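Local coordinates for protein ferredoxin-NADP reductase (Neisseria gonorrhoeae MIA_2011_03-10, PDB 5TR9) that binds FAD and, as a ferredoxin-NADP+ reductase, probably catalyses electron transfer between ferredoxin and NADP(H), at residues Pro142-Arg145 with Gln146-Thr150; Leu163-Asn166 with Asp167-Ala170; Phe242-Leu245 with Leu246-Tyr250. All coordinates share one frame; numbering follows the deposited sequence.

Contact 1 (Pro142-Arg145 with Gln146-Thr150); sequences PEIR and QRFDT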
loop_
_atom_site.group_PDB
_atom_site.type_symbol
_atom_site.label_atom_id
_atom_site.label_comp_id
_atom_site.label_asym_id
_atom_site.label_seq_id
_atom_site.Cartn_x
_atom_site.Cartn_y
_atom_site.Cartn_z
ATOM N N PRO A 142 14.401 -7.112 0.805
ATOM C CA PRO A 142 15.015 -7.943 1.854
ATOM C C PRO A 142 15.579 -7.132 3.003
ATOM O O PRO A 142 15.584 -7.614 4.142
ATOM C CB PRO A 142 16.117 -8.705 1.103
ATOM C CG PRO A 142 15.667 -8.710 -0.316
ATOM C CD PRO A 142 14.975 -7.403 -0.526
ATOM N N GLU A 143 16.043 -5.910 2.748
ATOM C CA GLU A 143 16.697 -5.156 3.811
ATOM C C GLU A 143 15.717 -4.547 4.802
ATOM O O GLU A 143 16.149 -4.091 5.864
ATOM C CB GLU A 143 17.587 -4.053 3.228
ATOM C CG GLU A 143 16.861 -2.836 2.699
ATOM C CD GLU A 143 16.383 -2.981 1.261
ATOM O OE1 GLU A 143 16.002 -1.952 0.663
ATOM O OE2 GLU A 143 16.371 -4.102 0.721
ATOM N N ILE A 144 14.418 -4.535 4.504
ATOM C CA ILE A 144 13.470 -3.905 5.421
ATOM C C ILE A 144 13.364 -4.697 6.724
ATOM O O ILE A 144 13.435 -4.126 7.817
ATOM C CB ILE A 144 12.102 -3.723 4.739
ATOM C CG1 ILE A 144 12.174 -2.583 3.714
ATOM C CG2 ILE A 144 11.005 -3.424 5.773
ATOM C CD1 ILE A 144 12.386 -1.198 4.336
ATOM N N ARG A 145 13.217 -6.024 6.643
ATOM C CA ARG A 145 13.194 -6.795 7.884
ATOM C C ARG A 145 14.564 -6.872 8.548
ATOM O O ARG A 145 14.639 -7.151 9.748
ATOM C CB ARG A 145 12.632 -8.199 7.635
ATOM C CG ARG A 145 11.124 -8.184 7.377
ATOM C CD ARG A 145 10.549 -9.582 7.207
ATOM N NE ARG A 145 10.583 -10.351 8.447
ATOM C CZ ARG A 145 10.160 -11.606 8.548
ATOM N NH1 ARG A 145 9.676 -12.224 7.479
ATOM N NH2 ARG A 145 10.216 -12.238 9.711
ATOM N N GLN A 146 15.650 -6.631 7.807
ATOM C CA GLN A 146 16.965 -6.568 8.433
ATOM C C GLN A 146 17.146 -5.270 9.212
ATOM O O GLN A 146 17.647 -5.279 10.343
ATOM C CB GLN A 146 18.056 -6.707 7.370
ATOM C CG GLN A 146 19.481 -6.823 7.923
ATOM C CD GLN A 146 20.176 -5.474 8.094
ATOM O OE1 GLN A 146 20.419 -5.024 9.217
ATOM N NE2 GLN A 146 20.505 -4.829 6.979
ATOM N N ARG A 147 16.735 -4.146 8.625
ATOM C CA ARG A 147 17.025 -2.818 9.171
ATOM C C ARG A 147 16.163 -2.496 10.386
ATOM O O ARG A 147 16.635 -1.895 11.360
ATOM C CB ARG A 147 16.800 -1.754 8.094
ATOM C CG ARG A 147 17.828 -1.720 6.970
ATOM C CD ARG A 147 17.604 -0.479 6.110
ATOM N NE ARG A 147 18.652 -0.281 5.114
ATOM C CZ ARG A 147 18.962 0.899 4.588
ATOM N NH1 ARG A 147 18.316 1.998 4.974
ATOM N NH2 ARG A 147 19.925 0.984 3.683
ATOM N N PHE A 148 14.891 -2.861 10.330
ATOM C CA PHE A 148 13.949 -2.530 11.390
ATOM C C PHE A 148 13.803 -3.707 12.347
ATOM O O PHE A 148 13.910 -4.871 11.942
ATOM C CB PHE A 148 12.606 -2.102 10.791
ATOM C CG PHE A 148 12.717 -0.822 10.000
ATOM C CD1 PHE A 148 12.799 0.392 10.666
ATOM C CD2 PHE A 148 12.830 -0.833 8.621
ATOM C CE1 PHE A 148 12.954 1.579 9.974
ATOM C CE2 PHE A 148 12.990 0.356 7.914
ATOM C CZ PHE A 148 13.047 1.562 8.595
ATOM N N ASP A 149 13.616 -3.395 13.633
ATOM C CA ASP A 149 13.561 -4.443 14.650
ATOM C C ASP A 149 12.317 -5.313 14.497
ATOM O O ASP A 149 12.373 -6.534 14.714
ATOM C CB ASP A 149 13.618 -3.822 16.041
ATOM C CG ASP A 149 15.049 -3.574 16.510
ATOM O OD1 ASP A 149 16.000 -3.681 15.691
ATOM O OD2 ASP A 149 15.219 -3.274 17.712
ATOM N N THR A 150 11.184 -4.703 14.173
ATOM C CA THR A 150 9.983 -5.423 13.774
ATOM C C THR A 150 9.358 -4.681 12.603
ATOM O O THR A 150 9.555 -3.476 12.437
ATOM C CB THR A 150 8.945 -5.554 14.914
ATOM O OG1 THR A 150 8.454 -4.256 15.274
ATOM C CG2 THR A 150 9.543 -6.218 16.147
#

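Contact 2 (Leu163-Asn166 with Asp167-Ala170); sequences LIFN and DRLA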
loop_
_atom_site.group_PDB
_atom_site.type_symbol
_atom_site.label_atom_id
_atom_site.label_comp_id
_atom_site.label_asym_id
_atom_site.label_seq_id
_atom_site.Cartn_x
_atom_site.Cartn_y
_atom_site.Cartn_z
ATOM N N LEU A 163 -9.810 -8.949 2.134
ATOM C CA LEU A 163 -8.463 -9.239 2.638
ATOM C C LEU A 163 -7.779 -10.216 1.681
ATOM O O LEU A 163 -7.530 -11.384 1.994
ATOM C CB LEU A 163 -8.538 -9.808 4.051
ATOM C CG LEU A 163 -9.111 -8.910 5.161
ATOM C CD1 LEU A 163 -9.401 -9.726 6.420
ATOM C CD2 LEU A 163 -8.171 -7.753 5.467
ATOM N N ILE A 164 -7.495 -9.726 0.468
ATOM C CA ILE A 164 -7.078 -10.646 -0.588
ATOM C C ILE A 164 -5.620 -11.065 -0.474
ATOM O O ILE A 164 -5.194 -11.971 -1.207
ATOM C CB ILE A 164 -7.360 -10.055 -1.984
ATOM C CG1 ILE A 164 -6.576 -8.769 -2.215
ATOM C CG2 ILE A 164 -8.879 -9.819 -2.189
ATOM C CD1 ILE A 164 -6.490 -8.396 -3.696
ATOM N N PHE A 165 -4.857 -10.465 0.435
ATOM C CA PHE A 165 -3.482 -10.876 0.702
ATOM C C PHE A 165 -3.357 -11.589 2.041
ATOM O O PHE A 165 -2.238 -11.859 2.487
ATOM C CB PHE A 165 -2.555 -9.657 0.642
ATOM C CG PHE A 165 -2.682 -8.884 -0.641
ATOM C CD1 PHE A 165 -2.108 -9.362 -1.811
ATOM C CD2 PHE A 165 -3.413 -7.707 -0.685
ATOM C CE1 PHE A 165 -2.243 -8.672 -3.012
ATOM C CE2 PHE A 165 -3.567 -7.014 -1.890
ATOM C CZ PHE A 165 -2.977 -7.496 -3.048
ATOM N N ASN A 166 -4.488 -11.916 2.673
ATOM C CA ASN A 166 -4.484 -12.407 4.048
ATOM C C ASN A 166 -3.722 -13.718 4.181
ATOM O O ASN A 166 -2.895 -13.874 5.085
ATOM C CB ASN A 166 -5.922 -12.580 4.531
ATOM C CG ASN A 166 -5.998 -13.230 5.892
ATOM O OD1 ASN A 166 -5.829 -12.570 6.912
ATOM N ND2 ASN A 166 -6.255 -14.534 5.915
ATOM N N ASP A 167 -4.021 -14.695 3.314
ATOM C CA ASP A 167 -3.341 -15.984 3.412
ATOM C C ASP A 167 -1.836 -15.822 3.261
ATOM O O ASP A 167 -1.060 -16.433 4.006
ATOM C CB ASP A 167 -3.877 -16.952 2.358
ATOM C CG ASP A 167 -5.303 -17.388 2.637
ATOM O OD1 ASP A 167 -5.858 -16.994 3.684
ATOM O OD2 ASP A 167 -5.867 -18.124 1.801
ATOM N N ARG A 168 -1.407 -14.991 2.313
ATOM C CA ARG A 168 0.018 -14.781 2.086
ATOM C C ARG A 168 0.678 -14.106 3.286
ATOM O O ARG A 168 1.752 -14.528 3.737
ATOM C CB ARG A 168 0.214 -13.944 0.819
ATOM C CG ARG A 168 1.514 -13.155 0.766
ATOM C CD ARG A 168 1.508 -12.194 -0.415
ATOM N NE ARG A 168 2.724 -11.387 -0.472
ATOM C CZ ARG A 168 2.944 -10.429 -1.370
ATOM N NH1 ARG A 168 2.027 -10.153 -2.291
ATOM N NH2 ARG A 168 4.083 -9.746 -1.346
ATOM N N LEU A 169 0.056 -13.053 3.811
ATOM C CA LEU A 169 0.689 -12.291 4.884
ATOM C C LEU A 169 0.561 -12.989 6.235
ATOM O O LEU A 169 1.464 -12.876 7.068
ATOM C CB LEU A 169 0.105 -10.882 4.945
ATOM C CG LEU A 169 0.298 -10.061 3.665
ATOM C CD1 LEU A 169 -0.508 -8.780 3.751
ATOM C CD2 LEU A 169 1.757 -9.742 3.424
ATOM N N ALA A 170 -0.530 -13.722 6.466
ATOM C CA ALA A 170 -0.610 -14.517 7.687
ATOM C C ALA A 170 0.476 -15.587 7.713
ATOM O O ALA A 170 1.066 -15.860 8.767
ATOM C CB ALA A 170 -1.997 -15.147 7.819
HETATM O O HOH W 1 -3.096 -14.352 -0.169
HETATM O O HOH W 2 -6.002 -14.594 0.905
#

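Contact 3 (Phe242-Leu245 with Leu246-Tyr250); sequences FQTL and LDMGY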
loop_
_atom_site.group_PDB
_atom_site.type_symbol
_atom_site.label_atom_id
_atom_site.label_comp_id
_atom_site.label_asym_id
_atom_site.label_seq_id
_atom_site.Cartn_x
_atom_site.Cartn_y
_atom_site.Cartn_z
ATOM N N PHE A 242 -3.578 10.360 11.286
ATOM C CA PHE A 242 -2.545 11.366 11.551
ATOM C C PHE A 242 -2.889 12.197 12.781
ATOM O O PHE A 242 -2.056 12.374 13.683
ATOM C CB PHE A 242 -2.383 12.259 10.318
ATOM C CG PHE A 242 -1.453 13.422 10.524
ATOM C CD1 PHE A 242 -0.107 13.219 10.737
ATOM C CD2 PHE A 242 -1.928 14.721 10.475
ATOM C CE1 PHE A 242 0.740 14.299 10.939
ATOM C CE2 PHE A 242 -1.072 15.808 10.657
ATOM C CZ PHE A 242 0.263 15.587 10.880
ATOM N N GLN A 243 -4.125 12.700 12.851
ATOM C CA GLN A 243 -4.513 13.537 13.981
ATOM C C GLN A 243 -4.482 12.752 15.283
ATOM O O GLN A 243 -4.111 13.297 16.330
ATOM C CB GLN A 243 -5.894 14.138 13.741
ATOM C CG GLN A 243 -5.897 15.057 12.539
ATOM C CD GLN A 243 -7.197 15.785 12.330
ATOM O OE1 GLN A 243 -8.211 15.526 13.004
ATOM N NE2 GLN A 243 -7.181 16.735 11.391
ATOM N N THR A 244 -4.860 11.468 15.232
ATOM C CA THR A 244 -4.805 10.618 16.420
ATOM C C THR A 244 -3.370 10.422 16.891
ATOM O O THR A 244 -3.083 10.541 18.092
ATOM C CB THR A 244 -5.483 9.278 16.124
ATOM O OG1 THR A 244 -6.882 9.507 15.928
ATOM C CG2 THR A 244 -5.300 8.295 17.285
ATOM N N LEU A 245 -2.448 10.158 15.954
ATOM C CA LEU A 245 -1.043 9.993 16.321
ATOM C C LEU A 245 -0.449 11.291 16.866
ATOM O O LEU A 245 0.330 11.266 17.827
ATOM C CB LEU A 245 -0.242 9.480 15.116
ATOM C CG LEU A 245 -0.592 8.043 14.706
ATOM C CD1 LEU A 245 0.137 7.685 13.416
ATOM C CD2 LEU A 245 -0.221 7.080 15.834
ATOM N N LEU A 246 -0.814 12.442 16.287
ATOM C CA LEU A 246 -0.381 13.710 16.879
ATOM C C LEU A 246 -0.834 13.827 18.330
ATOM O O LEU A 246 -0.077 14.293 19.191
ATOM C CB LEU A 246 -0.911 14.899 16.073
ATOM C CG LEU A 246 -0.384 15.175 14.663
ATOM C CD1 LEU A 246 -0.787 16.580 14.216
ATOM C CD2 LEU A 246 1.118 15.005 14.573
ATOM N N ASP A 247 -2.070 13.404 18.625
ATOM C CA ASP A 247 -2.574 13.470 19.995
ATOM C C ASP A 247 -1.786 12.552 20.923
ATOM O O ASP A 247 -1.690 12.824 22.128
ATOM C CB ASP A 247 -4.057 13.088 20.043
ATOM C CG ASP A 247 -4.968 14.155 19.454
ATOM O OD1 ASP A 247 -4.551 15.324 19.366
ATOM O OD2 ASP A 247 -6.119 13.815 19.093
ATOM N N MET A 248 -1.223 11.475 20.378
ATOM C CA MET A 248 -0.435 10.494 21.114
ATOM C C MET A 248 1.044 10.856 21.199
ATOM O O MET A 248 1.822 10.076 21.757
ATOM C CB MET A 248 -0.597 9.105 20.476
ATOM C CG MET A 248 -1.998 8.538 20.664
ATOM S SD MET A 248 -2.420 7.112 19.640
ATOM C CE MET A 248 -1.317 5.851 20.282
ATOM N N GLY A 249 1.453 12.004 20.665
ATOM C CA GLY A 249 2.814 12.478 20.828
ATOM C C GLY A 249 3.735 12.272 19.649
ATOM O O GLY A 249 4.945 12.513 19.783
ATOM N N TYR A 250 3.211 11.835 18.508
ATOM C CA TYR A 250 3.997 11.609 17.304
ATOM C C TYR A 250 3.987 12.860 16.428
ATOM O O TYR A 250 3.176 13.770 16.615
ATOM C CB TYR A 250 3.459 10.392 16.542
ATOM C CG TYR A 250 3.532 9.109 17.366
ATOM C CD1 TYR A 250 4.663 8.302 17.331
ATOM C CD2 TYR A 250 2.481 8.726 18.189
ATOM C CE1 TYR A 250 4.748 7.137 18.097
ATOM C CE2 TYR A 250 2.548 7.576 18.951
ATOM C CZ TYR A 250 3.683 6.782 18.902
ATOM O OH TYR A 250 3.757 5.642 19.670
#

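Contact 1 (Pro142-Arg145 with Gln146-Thr150)
Arg-147 and Phe-148, at the end of the short helix 142-147, hand their backbone N-H groups to the carbonyls four residues back. The bond from Arg-147 N to Glu-143 O is the shorter, 2.8 Å, but less straight; that from Phe-148 N to Ile-144 O is longer at 3.2 Å and opens to 165° at the hydrogen. Glu-143 O is also approached by the aliphatic part of Arg-147, whose CG lies 3.1 Å from it in one of the two modelled conformers of this arginine. Ile-144 O faces the edge of the Phe-148 ring as well, CD2 lying 3.4 Å from it near the ring plane. Arg-145 O is hydrogen-bonded to ND1 of His-183, outside the helix. The helix and the turn after it lead into strand 150-157 of the parallel sheet in the NAD-binding domain. Phe-148 is the first residue to leave helical angles, and the chain then pairs with the neighbouring strand through Thr-150 and Leu-123, while Thr-150 OG1 bonds to Asp-122 and Asn-152.

Among the side chains, Glu-143 and the same conformer of Arg-147 run alongside each other without forming a salt bridge. The first torsion of Glu-143 wedges CG between its own N and carbonyl carbon (chi1 76°), bringing that methylene to 3.9 Å from Arg-147 NE, whereas the carboxylate oxygen OE1 of Glu-143 stays 5.4 Å from NE. The two charged planes are turned 66° apart, and Arg-147 NH1 makes long, weak ion pairs with Glu-115 and Asp-119. On the buried side Ile-144 and Phe-148 also point the same way. Ile-144 CD1 reaches the ring at Phe-148 CE2, 3.9 Å away, with Val-151 touching Ile-144 and Leu-123 touching Phe-148 from the sheet.

Contact 2 (Leu163-Asn166 with Asp167-Ala170)
The Phe-165 ring has the guanidinium of Arg-168 set obliquely to it, NH1 coming to 4.2 Å from Phe-165 CD1. Over one face of the ring lies Ile-164 CG1, 3.5 Å above its plane and displaced toward the rim, and Phe-80 meets the ring edge-to-face. With the first torsion of Arg-168 placing CG roughly opposite the backbone N (chi1 155°) and the chain extended to NE, the guanidinium is carried past the ring to a salt bridge between NH2 and Glu-140. The other flat pair is Asn-166 and Asp-167, whose amide and carboxylate planes stand 62° apart. A weak hydrogen bond of 3.3 Å runs from Asn-166 ND2 to Asp-167 OD1.

Phe-165 is the N-cap of helix 166-173, entered from a type I turn spanning Leu-163 to Asn-166. Phe-165 O accepts Leu-169 N at 2.9 Å, and Asn-166 O accepts Ala-170 N at 2.7 Å. Leu-169 CD1 packs on Phe-165 CB at 3.8 Å, and both residues continue onto Ile-132 and helix 133-139. Two waters bridge the turn to the first helical turn: each donates weakly to Ile-164 O, one accepting from Arg-168 N and the other from Asp-167 N. The N-H groups at this helix start are thus satisfied through solvent as well as protein, and the carboxylate of Asp-167 near the same end would be expected to interact favourably with the helix dipole.

Contact 3 (Phe242-Leu245 with Leu246-Tyr250)
Leu-246 lies across the Phe-242 ring one helical turn back. Its CB sits between two carbonyl oxygens, 3.6 Å from Gln-243 O and 3.7 Å from Phe-242 O. CG comes closer to the latter and also sits over one ring face in a CH-pi contact, 4.0 Å from the centroid and 17° off the normal. The branch then straddles the far end of the ring: CD1 is 3.6 Å from Phe-242 CZ, and CD2 is 3.7 Å from Phe-242 CE1. The ring is in place because CG of Phe-242 is trans to its backbone N (chi1 174°), which turns the ring outward from the helix, where Leu-246 reaches back over its face. The same ring also touches Ile-261 and Met-263 of strand 261-265.

Helix 235-247, the helix of the beta-alpha-beta unit formed with strands 227-233 and 261-265, ends here in a Schellman motif, with Gly-249 taking the positive phi. Leu-245 O accepts Tyr-250 N at 3.0 Å and 163°, with the donor above the carbonyl plane. Met-248 N makes two weak bonds, to Leu-245 O and to Thr-244 O, and Gly-249 N donates to Leu-246 O. Leu-245 O also lies in the plane of the Tyr-250 ring at its edge, and Leu-245 CD2 packs 3.9 Å from Tyr-250 CD2. Met-248 runs beside Thr-244, bringing SD to 3.9 Å from Thr-244 CG2; the threonine hydroxyl is engaged with Asp-240 O and Lys-210 NZ. The helix end is thus closed by polar and apolar means together: Leu-245 O and Leu-246 O take the N-H groups of Tyr-250 and Gly-249, while the Tyr-250 side chain meets Phe-229, edge-to-face, and Ile-261 of the sheet.

How the contacts relate
Contacts 1, 2 and 3 follow one another along the chain, each a local helix-end arrangement in the NAD-binding half of the protein. Contact 1 closes helix 142-147 just ahead of strand 150-157, contact 2 opens helix 166-173 after that strand, and contact 3 ends helix 235-247 between strands 227-233 and 261-265. All these strands belong to one parallel sheet. The centres lie about 20 Å (1 and 2), 25 Å (1 and 3) and 28 Å (2 and 3) apart. In contact 2 the Phe-165 side chain is about 9 Å from the FAD. The three are separate helix ends on connections between strands of this sheet, with no direct touch to couple them.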